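Peroxidase (Cellulomonas bogoriensis 69B4 = DSM 16987, PDB 6QZO) binds heme b and probably works as a DyP-type peroxidase, using hydrogen peroxide to oxidise its substrates. Local coordinates at residues G223-G228 with V363-G368; A309-E314 with S324-V329. One frame throughout, in Å; residues are numbered along the deposited sequence.

Contact 1: G223-G228 with V363-G368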
ATOM      1  N   GLY A 223     -29.833  -4.044 -23.629  1.00 30.00           N
ATOM      2  CA  GLY A 223     -30.637  -3.156 -22.768  1.00 29.36           C
ATOM      3  C   GLY A 223     -30.171  -3.161 -21.327  1.00 28.26           C
ATOM      4  O   GLY A 223     -30.362  -2.141 -20.644  1.00 28.17           O
ATOM      5  N   TRP A 224     -29.587  -4.265 -20.859  1.00 27.59           N
ATOM      6  CA  TRP A 224     -29.169  -4.428 -19.440  1.00 27.29           C
ATOM      7  C   TRP A 224     -28.012  -3.480 -19.074  1.00 26.19           C
ATOM      8  O   TRP A 224     -27.786  -3.282 -17.864  1.00 25.88           O
ATOM      9  CB  TRP A 224     -28.798  -5.884 -19.142  1.00 27.72           C
ATOM     10  CG  TRP A 224     -27.501  -6.356 -19.728  1.00 27.36           C
ATOM     11  CD1 TRP A 224     -27.339  -7.020 -20.907  1.00 28.19           C
ATOM     12  CD2 TRP A 224     -26.188  -6.254 -19.145  1.00 26.96           C
ATOM     13  NE1 TRP A 224     -26.020  -7.316 -21.109  1.00 28.07           N
ATOM     14  CE2 TRP A 224     -25.289  -6.867 -20.039  1.00 27.00           C
ATOM     15  CE3 TRP A 224     -25.682  -5.721 -17.954  1.00 26.98           C
ATOM     16  CZ2 TRP A 224     -23.923  -6.962 -19.785  1.00 26.35           C
ATOM     17  CZ3 TRP A 224     -24.330  -5.806 -17.705  1.00 26.06           C
ATOM     18  CH2 TRP A 224     -23.464  -6.417 -18.608  1.00 25.98           C
ATOM     19  N   LEU A 225     -27.303  -2.920 -20.057  1.00 25.03           N
ATOM     20  CA  LEU A 225     -26.150  -2.017 -19.807  1.00 24.17           C
ATOM     21  C   LEU A 225     -26.575  -0.547 -19.689  1.00 24.41           C
ATOM     22  O   LEU A 225     -25.661   0.288 -19.537  1.00 24.52           O
ATOM     23  CB  LEU A 225     -25.130  -2.177 -20.936  1.00 23.78           C
ATOM     24  CG  LEU A 225     -24.004  -3.163 -20.656  1.00 23.23           C
ATOM     25  CD1 LEU A 225     -23.155  -3.292 -21.895  1.00 23.33           C
ATOM     26  CD2 LEU A 225     -23.152  -2.722 -19.474  1.00 22.56           C
ATOM     27  N   THR A 226     -27.870  -0.223 -19.718  1.00 24.13           N
ATOM     28  CA  THR A 226     -28.353   1.164 -19.491  1.00 24.68           C
ATOM     29  C   THR A 226     -27.795   1.699 -18.171  1.00 24.24           C
ATOM     30  O   THR A 226     -28.026   1.038 -17.145  1.00 24.87           O
ATOM     31  CB  THR A 226     -29.881   1.268 -19.387  1.00 25.49           C
ATOM     32  OG1 THR A 226     -30.445   0.529 -20.470  1.00 25.84           O
ATOM     33  CG2 THR A 226     -30.353   2.706 -19.405  1.00 26.02           C
ATOM     34  N   GLY A 227     -27.145   2.872 -18.201  1.00 24.07           N
ATOM     35  CA  GLY A 227     -26.499   3.500 -17.031  1.00 23.53           C
ATOM     36  C   GLY A 227     -25.105   2.921 -16.780  1.00 22.86           C
ATOM     37  O   GLY A 227     -24.417   3.379 -15.827  1.00 22.47           O
ATOM     38  N   GLY A 228     -24.706   1.944 -17.596  1.00 22.39           N
ATOM     39  CA  GLY A 228     -23.460   1.181 -17.430  1.00 22.35           C
ATOM     40  C   GLY A 228     -22.387   1.667 -18.388  1.00 22.70           C
ATOM     41  O   GLY A 228     -22.563   2.719 -19.041  1.00 23.23           O
ATOM     42  N   VAL A 363     -10.717  -6.731 -19.683  1.00 11.89           N
ATOM     43  CA  VAL A 363     -11.902  -5.968 -20.163  1.00 12.06           C
ATOM     44  C   VAL A 363     -13.115  -6.464 -19.389  1.00 12.02           C
ATOM     45  O   VAL A 363     -13.234  -7.687 -19.225  1.00 12.09           O
ATOM     46  CB  VAL A 363     -12.098  -6.132 -21.682  1.00 12.41           C
ATOM     47  CG1 VAL A 363     -13.211  -5.249 -22.189  1.00 12.60           C
ATOM     48  CG2 VAL A 363     -10.802  -5.859 -22.425  1.00 12.42           C
ATOM     49  N   PHE A 364     -13.956  -5.537 -18.930  1.00 12.03           N
ATOM     50  CA  PHE A 364     -15.185  -5.835 -18.150  1.00 12.13           C
ATOM     51  C   PHE A 364     -16.325  -4.947 -18.640  1.00 12.59           C
ATOM     52  O   PHE A 364     -16.080  -3.794 -19.077  1.00 12.51           O
ATOM     53  CB  PHE A 364     -14.969  -5.598 -16.656  1.00 11.68           C
ATOM     54  CG  PHE A 364     -13.835  -6.405 -16.087  1.00 11.36           C
ATOM     55  CD1 PHE A 364     -14.034  -7.702 -15.663  1.00 11.39           C
ATOM     56  CD2 PHE A 364     -12.561  -5.874 -16.011  1.00 11.09           C
ATOM     57  CE1 PHE A 364     -12.981  -8.450 -15.156  1.00 11.26           C
ATOM     58  CE2 PHE A 364     -11.521  -6.628 -15.505  1.00 10.93           C
ATOM     59  CZ  PHE A 364     -11.729  -7.904 -15.079  1.00 10.99           C
ATOM     60  N   ALA A 365     -17.537  -5.503 -18.576  1.00 13.15           N
ATOM     61  CA  ALA A 365     -18.807  -4.770 -18.775  1.00 13.64           C
ATOM     62  C   ALA A 365     -19.302  -4.355 -17.394  1.00 13.76           C
ATOM     63  O   ALA A 365     -19.341  -5.207 -16.501  1.00 13.82           O
ATOM     64  CB  ALA A 365     -19.799  -5.646 -19.485  1.00 13.99           C
ATOM     65  N   VAL A 366     -19.647  -3.088 -17.238  1.00 14.14           N
ATOM     66  CA  VAL A 366     -20.022  -2.491 -15.934  1.00 14.36           C
ATOM     67  C   VAL A 366     -21.518  -2.213 -15.967  1.00 15.34           C
ATOM     68  O   VAL A 366     -21.980  -1.340 -16.708  1.00 15.71           O
ATOM     69  CB  VAL A 366     -19.182  -1.226 -15.681  1.00 14.05           C
ATOM     70  CG1 VAL A 366     -19.583  -0.517 -14.397  1.00 14.15           C
ATOM     71  CG2 VAL A 366     -17.696  -1.571 -15.664  1.00 13.53           C
ATOM     72  N   PRO A 367     -22.331  -2.949 -15.175  1.00 15.91           N
ATOM     73  CA  PRO A 367     -23.750  -2.657 -15.077  1.00 16.61           C
ATOM     74  C   PRO A 367     -23.988  -1.199 -14.691  1.00 17.19           C
ATOM     75  O   PRO A 367     -23.076  -0.549 -14.148  1.00 17.62           O
ATOM     76  CB  PRO A 367     -24.266  -3.563 -13.952  1.00 16.59           C
ATOM     77  CG  PRO A 367     -23.247  -4.667 -13.853  1.00 16.19           C
ATOM     78  CD  PRO A 367     -21.936  -4.085 -14.334  1.00 15.74           C
ATOM     79  N   GLY A 368     -25.208  -0.733 -14.958  1.00 17.77           N
ATOM     80  CA  GLY A 368     -25.702   0.567 -14.493  1.00 18.16           C
ATOM     81  C   GLY A 368     -25.847   0.530 -12.990  1.00 18.25           C
ATOM     82  O   GLY A 368     -25.564  -0.525 -12.410  1.00 18.33           O
TER
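A type II beta turn, L225 to G228, leads from a short 3-10 segment into strand 229-238 and packs against the spot where strand 356-366, the last in the order of the C-terminal ferredoxin-like sheet and bonded on through A365 to F105 of strand 100-105, runs out into P367 and G368. Two bumps and one flat hollow make the fit. The first bump is the indole of W224. Its CG sits in the crowded position between backbone N and carbonyl carbon (chi1 73°), and the six-membered ring crosses P367 obliquely, with CZ3 4.2 Å from P367 CG, while CH2 rests 3.8 Å from A365 CB. The ring system is fixed by NE1, hydrogen-bonded to R118 O. L225 is the second bump: its CG lies against one indole face, and its CD2 methyl pushes in to 3.3 Å from V366 O.

The hollow is made by glycines. G228 CA comes to 3.0 Å from V366 O, and a side chain on G228 would run straight into that oxygen. G368 is pressed just as flat against the turn, since a CB there would collide with T226 O. G227, at phi 82°, takes the turn position that suits a residue without a side chain. With both backbones bare, G368 CA makes a CA-H...O contact with G227 O at 3.4 Å.

Contact 2: A309-E314 with S324-V329; sequences AYNYDE and SGLLFV. With HEM (protoporphyrin IX containing Fe), chain I.
Strands 306-314 and 323-332 form an antiparallel beta hairpin, two neighbouring strands of the C-terminal ferredoxin-like sheet, and the second reaches the heme. The backbone ladder is the first shell: Y310 and L327 exchange two hydrogen bonds, as do Y312 and G325. Their quality differs, for Y310 N meets L327 O on a lone pair, whereas Y312 N approaches G325 O from above the carbonyl plane, although N-H and acceptor are almost in line (177°).

That second pair is where Y312 folds back. With CG in the crowded position between N and carbonyl carbon (chi1 81°), the ring lies over the neighbouring strand, and G325 CA makes a CH-pi contact 3.7 Å from its centroid. A CB on G325 would clash with Y312 CE2. The ring also meets L327, CD2 to CD2 at 3.6 Å, and R235 adds a cation-pi contact. An alanine in place of Y312 removes the ring over G325, its contact with L327 and the cation-pi partner of R235, and would probably loosen the packing of the hairpin there.

On the other face, S324 OG donates to D313 OD1 at 2.6 Å, using the carboxylate's anti lone pair. A water donates to both N311 OD1 and G325 O, while N311 ND2 is held by R194 O.

Farther out, the N311 backbone bonds F179 on strand 170-179, Y310 swings away to hydrogen-bond P45 O, and D313 and E314 approach R177 of the second subunit through weak contacts. Toward the heme, A309 CB touches both L326 CG and F328 CD1. L326 CD2 reaches HEM C3B, a pyrrole carbon bearing a vinyl group, and F328 packs its ring on the next pyrrole, with CE2 3.2 Å from HEM C3C.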
ATOM      1  N   ALA A 309      -6.497   6.434 -13.410  1.00 13.99           N
ATOM      2  CA  ALA A 309      -5.273   5.645 -13.145  1.00 13.96           C
ATOM      3  C   ALA A 309      -4.760   5.870 -11.705  1.00 14.01           C
ATOM      4  O   ALA A 309      -5.064   6.913 -11.075  1.00 13.86           O
ATOM      5  CB  ALA A 309      -4.216   5.968 -14.171  1.00 13.99           C
ATOM      6  N   TYR A 310      -4.020   4.881 -11.222  1.00 14.00           N
ATOM      7  CA  TYR A 310      -3.387   4.847  -9.884  1.00 14.47           C
ATOM      8  C   TYR A 310      -1.934   4.394 -10.055  1.00 14.65           C
ATOM      9  O   TYR A 310      -1.646   3.681 -11.020  1.00 15.08           O
ATOM     10  CB  TYR A 310      -4.186   3.911  -8.970  1.00 14.49           C
ATOM     11  CG  TYR A 310      -5.415   4.538  -8.368  1.00 14.75           C
ATOM     12  CD1 TYR A 310      -6.604   4.651  -9.078  1.00 14.82           C
ATOM     13  CD2 TYR A 310      -5.381   5.046  -7.088  1.00 14.85           C
ATOM     14  CE1 TYR A 310      -7.719   5.258  -8.522  1.00 14.98           C
ATOM     15  CE2 TYR A 310      -6.488   5.644  -6.516  1.00 15.00           C
ATOM     16  CZ  TYR A 310      -7.661   5.742  -7.227  1.00 15.08           C
ATOM     17  OH  TYR A 310      -8.729   6.335  -6.630  1.00 15.50           O
ATOM     18  N   ASN A 311      -1.051   4.803  -9.154  1.00 15.14           N
ATOM     19  CA  ASN A 311       0.363   4.325  -9.110  1.00 15.37           C
ATOM     20  C   ASN A 311       0.381   2.936  -8.471  1.00 15.34           C
ATOM     21  O   ASN A 311      -0.364   2.727  -7.504  1.00 15.46           O
ATOM     22  CB  ASN A 311       1.268   5.261  -8.298  1.00 15.61           C
ATOM     23  CG  ASN A 311       1.234   6.674  -8.821  1.00 15.95           C
ATOM     24  OD1 ASN A 311       1.285   6.879 -10.037  1.00 16.22           O
ATOM     25  ND2 ASN A 311       1.114   7.632  -7.916  1.00 16.05           N
ATOM     26  N   TYR A 312       1.239   2.049  -8.958  1.00 15.37           N
ATOM     27  CA  TYR A 312       1.577   0.801  -8.239  1.00 15.44           C
ATOM     28  C   TYR A 312       3.085   0.784  -7.994  1.00 16.04           C
ATOM     29  O   TYR A 312       3.856   1.278  -8.810  1.00 16.39           O
ATOM     30  CB  TYR A 312       1.023  -0.438  -8.943  1.00 15.10           C
ATOM     31  CG  TYR A 312       1.797  -0.991 -10.101  1.00 15.01           C
ATOM     32  CD1 TYR A 312       2.903  -1.799  -9.901  1.00 15.22           C
ATOM     33  CD2 TYR A 312       1.363  -0.802 -11.405  1.00 14.99           C
ATOM     34  CE1 TYR A 312       3.607  -2.339 -10.967  1.00 15.39           C
ATOM     35  CE2 TYR A 312       2.038  -1.357 -12.479  1.00 15.10           C
ATOM     36  CZ  TYR A 312       3.163  -2.132 -12.262  1.00 15.41           C
ATOM     37  OH  TYR A 312       3.832  -2.678 -13.325  1.00 15.82           O
ATOM     38  N   ASP A 313       3.449   0.258  -6.837  1.00 16.62           N
ATOM     39  CA  ASP A 313       4.831   0.180  -6.321  1.00 17.45           C
ATOM     40  C   ASP A 313       4.898  -1.073  -5.463  1.00 17.74           C
ATOM     41  O   ASP A 313       4.358  -1.024  -4.368  1.00 17.68           O
ATOM     42  CB  ASP A 313       5.189   1.460  -5.568  1.00 17.65           C
ATOM     43  CG  ASP A 313       6.664   1.564  -5.234  1.00 17.87           C
ATOM     44  OD1 ASP A 313       7.446   1.292  -6.138  1.00 17.71           O
ATOM     45  OD2 ASP A 313       7.019   1.902  -4.074  1.00 18.38           O
ATOM     46  N   GLU A 314       5.466  -2.157  -5.983  1.00 18.99           N
ATOM     47  CA  GLU A 314       5.484  -3.475  -5.292  1.00 19.98           C
ATOM     48  C   GLU A 314       6.851  -3.719  -4.675  1.00 20.71           C
ATOM     49  O   GLU A 314       7.812  -3.123  -5.159  1.00 21.88           O
ATOM     50  CB  GLU A 314       5.148  -4.613  -6.274  1.00 20.33           C
ATOM     51  CG  GLU A 314       3.762  -4.514  -6.860  1.00 20.75           C
ATOM     52  CD  GLU A 314       2.644  -4.324  -5.845  1.00 21.71           C
ATOM     53  OE1 GLU A 314       2.700  -4.885  -4.740  1.00 21.89           O
ATOM     54  OE2 GLU A 314       1.723  -3.593  -6.162  1.00 23.65           O
ATOM     55  N   SER A 324       7.679  -0.719 -10.137  1.00 16.59           N
ATOM     56  CA  SER A 324       6.774   0.450 -10.173  1.00 16.34           C
ATOM     57  C   SER A 324       6.069   0.501 -11.521  1.00 16.26           C
ATOM     58  O   SER A 324       6.642  -0.014 -12.526  1.00 16.11           O
ATOM     59  CB  SER A 324       7.525   1.716  -9.904  1.00 16.82           C
ATOM     60  OG  SER A 324       8.184   1.627  -8.654  1.00 17.41           O
ATOM     61  N   GLY A 325       4.871   1.090 -11.546  1.00 16.01           N
ATOM     62  CA  GLY A 325       4.142   1.289 -12.808  1.00 16.08           C
ATOM     63  C   GLY A 325       2.826   2.003 -12.609  1.00 16.13           C
ATOM     64  O   GLY A 325       2.634   2.628 -11.544  1.00 16.43           O
ATOM     65  N   LEU A 326       1.957   1.911 -13.613  1.00 16.33           N
ATOM     66  CA  LEU A 326       0.630   2.574 -13.658  1.00 16.49           C
ATOM     67  C   LEU A 326      -0.450   1.485 -13.682  1.00 16.84           C
ATOM     68  O   LEU A 326      -0.320   0.540 -14.499  1.00 16.90           O
ATOM     69  CB  LEU A 326       0.578   3.443 -14.913  1.00 16.35           C
ATOM     70  CG  LEU A 326      -0.487   4.542 -14.913  1.00 16.39           C
ATOM     71  CD1 LEU A 326      -0.148   5.632 -13.905  1.00 16.42           C
ATOM     72  CD2 LEU A 326      -0.661   5.131 -16.296  1.00 16.65           C
ATOM     73  N   LEU A 327      -1.398   1.543 -12.736  1.00 17.25           N
ATOM     74  CA  LEU A 327      -2.690   0.832 -12.829  1.00 17.48           C
ATOM     75  C   LEU A 327      -3.553   1.669 -13.753  1.00 17.39           C
ATOM     76  O   LEU A 327      -4.197   2.595 -13.265  1.00 16.97           O
ATOM     77  CB  LEU A 327      -3.368   0.711 -11.464  1.00 18.01           C
ATOM     78  CG  LEU A 327      -2.749  -0.261 -10.474  1.00 18.07           C
ATOM     79  CD1 LEU A 327      -3.768  -0.667  -9.410  1.00 17.88           C
ATOM     80  CD2 LEU A 327      -2.194  -1.502 -11.164  1.00 18.11           C
ATOM     81  N   PHE A 328      -3.486   1.374 -15.039  1.00 17.96           N
ATOM     82  CA  PHE A 328      -4.196   2.158 -16.077  1.00 18.20           C
ATOM     83  C   PHE A 328      -5.613   1.610 -16.193  1.00 18.52           C
ATOM     84  O   PHE A 328      -5.812   0.581 -16.881  1.00 19.09           O
ATOM     85  CB  PHE A 328      -3.431   2.099 -17.392  1.00 18.23           C
ATOM     86  CG  PHE A 328      -3.861   3.161 -18.355  1.00 18.18           C
ATOM     87  CD1 PHE A 328      -3.826   4.494 -17.991  1.00 18.46           C
ATOM     88  CD2 PHE A 328      -4.295   2.830 -19.620  1.00 18.33           C
ATOM     89  CE1 PHE A 328      -4.189   5.481 -18.880  1.00 18.64           C
ATOM     90  CE2 PHE A 328      -4.695   3.816 -20.504  1.00 18.44           C
ATOM     91  CZ  PHE A 328      -4.643   5.131 -20.131  1.00 18.75           C
ATOM     92  N   VAL A 329      -6.552   2.260 -15.508  1.00 18.31           N
ATOM     93  CA  VAL A 329      -8.004   1.910 -15.519  1.00 18.35           C
ATOM     94  C   VAL A 329      -8.702   2.955 -16.386  1.00 18.71           C
ATOM     95  O   VAL A 329      -8.527   4.150 -16.101  1.00 19.03           O
ATOM     96  CB  VAL A 329      -8.575   1.906 -14.088  1.00 18.46           C
ATOM     97  CG1 VAL A 329     -10.041   1.479 -14.064  1.00 18.54           C
ATOM     98  CG2 VAL A 329      -7.755   1.030 -13.150  1.00 18.15           C
TER
HETATM   99  CHA HEM I 401      -1.873  11.552 -21.566  1.00 21.48           C
HETATM  100  CHB HEM I 401       1.413   9.114 -19.034  1.00 20.86           C
HETATM  101  CHC HEM I 401      -0.200   4.980 -20.942  1.00 21.18           C
HETATM  102  CHD HEM I 401      -3.751   7.375 -23.155  1.00 21.01           C
HETATM  103  C1A HEM I 401      -0.827  11.237 -20.743  1.00 21.52           C
HETATM  104  C2A HEM I 401       0.019  12.196 -20.114  1.00 22.09           C
HETATM  105  C3A HEM I 401       0.952  11.502 -19.415  1.00 22.42           C
HETATM  106  C4A HEM I 401       0.665  10.129 -19.582  1.00 21.66           C
HETATM  107  CMA HEM I 401       2.089  12.065 -18.583  1.00 22.73           C
HETATM  108  CAA HEM I 401      -0.054  13.707 -20.246  1.00 22.01           C
HETATM  109  CBA HEM I 401      -0.956  14.374 -19.208  1.00 22.17           C
HETATM  110  CGA HEM I 401      -2.384  14.078 -19.529  1.00 22.43           C
HETATM  111  O1A HEM I 401      -2.903  13.070 -18.973  1.00 22.60           O
HETATM  112  O2A HEM I 401      -3.014  14.815 -20.339  1.00 22.60           O
HETATM  113  C1B HEM I 401       1.240   7.775 -19.360  1.00 20.63           C
HETATM  114  C2B HEM I 401       2.074   6.758 -18.821  1.00 21.56           C
HETATM  115  C3B HEM I 401       1.632   5.574 -19.359  1.00 20.70           C
HETATM  116  C4B HEM I 401       0.512   5.937 -20.238  1.00 20.59           C
HETATM  117  CMB HEM I 401       3.215   6.963 -17.828  1.00 20.86           C
HETATM  118  CAB HEM I 401       2.057   4.182 -19.111  1.00 20.57           C
HETATM  119  CBB HEM I 401       2.847   3.817 -18.102  1.00 20.77           C
HETATM  120  C1C HEM I 401      -1.313   5.253 -21.703  1.00 20.77           C
HETATM  121  C2C HEM I 401      -2.043   4.284 -22.391  1.00 20.54           C
HETATM  122  C3C HEM I 401      -3.069   4.926 -23.045  1.00 20.97           C
HETATM  123  C4C HEM I 401      -2.951   6.337 -22.730  1.00 20.39           C
HETATM  124  CMC HEM I 401      -1.807   2.801 -22.464  1.00 20.55           C
HETATM  125  CAC HEM I 401      -3.981   4.062 -23.840  1.00 21.34           C
HETATM  126  CBC HEM I 401      -5.018   4.464 -24.523  1.00 21.86           C
HETATM  127  C1D HEM I 401      -3.499   8.735 -22.884  1.00 20.53           C
HETATM  128  C2D HEM I 401      -4.368   9.813 -23.394  1.00 21.30           C
HETATM  129  C3D HEM I 401      -3.837  10.974 -22.972  1.00 22.12           C
HETATM  130  C4D HEM I 401      -2.650  10.588 -22.191  1.00 21.52           C
HETATM  131  CMD HEM I 401      -5.608   9.721 -24.267  1.00 20.80           C
HETATM  132  CAD HEM I 401      -4.378  12.382 -23.252  1.00 22.82           C
HETATM  133  CBD HEM I 401      -3.772  12.950 -24.552  1.00 23.71           C
HETATM  134  CGD HEM I 401      -4.275  14.328 -24.968  1.00 24.49           C
HETATM  135  O1D HEM I 401      -5.377  14.456 -25.543  1.00 24.26           O
HETATM  136  O2D HEM I 401      -3.582  15.367 -24.778  1.00 25.66           O
HETATM  137  NA  HEM I 401      -0.419   9.980 -20.406  1.00 21.20           N
HETATM  138  NB  HEM I 401       0.340   7.250 -20.192  1.00 20.73           N
HETATM  139  NC  HEM I 401      -1.852   6.487 -21.912  1.00 20.30           N
HETATM  140  ND  HEM I 401      -2.492   9.260 -22.173  1.00 21.05           N
HETATM  141 FE   HEM I 401      -1.111   8.335 -21.271  1.00 20.92          FE
HETATM  142  O   HOH W   1       3.220   5.135 -11.736  1.00 13.04           O

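Both contacts reach the same antiparallel sheet, ordered 306-314, 323-332, 229-238, 356-366. Contact 2 pairs the first two of these strands, while contact 1 sits where strand 229-238 begins and strand 356-366 ends, toward the far end of the strand order. Their centres are 25 Å apart and their nearest atoms about 8 Å, without touching. Along the chain contact 2 is nested within the loop closed by contact 1: 223-228 comes first, then 309-314 and 324-329, and 363-368 last. One end of the order thus supplies heme-pocket residues and the other a glycine-lined junction away from the annotated sites; backbone bonds N311 to F179 and A365 to F105 link both ends to the other sheet.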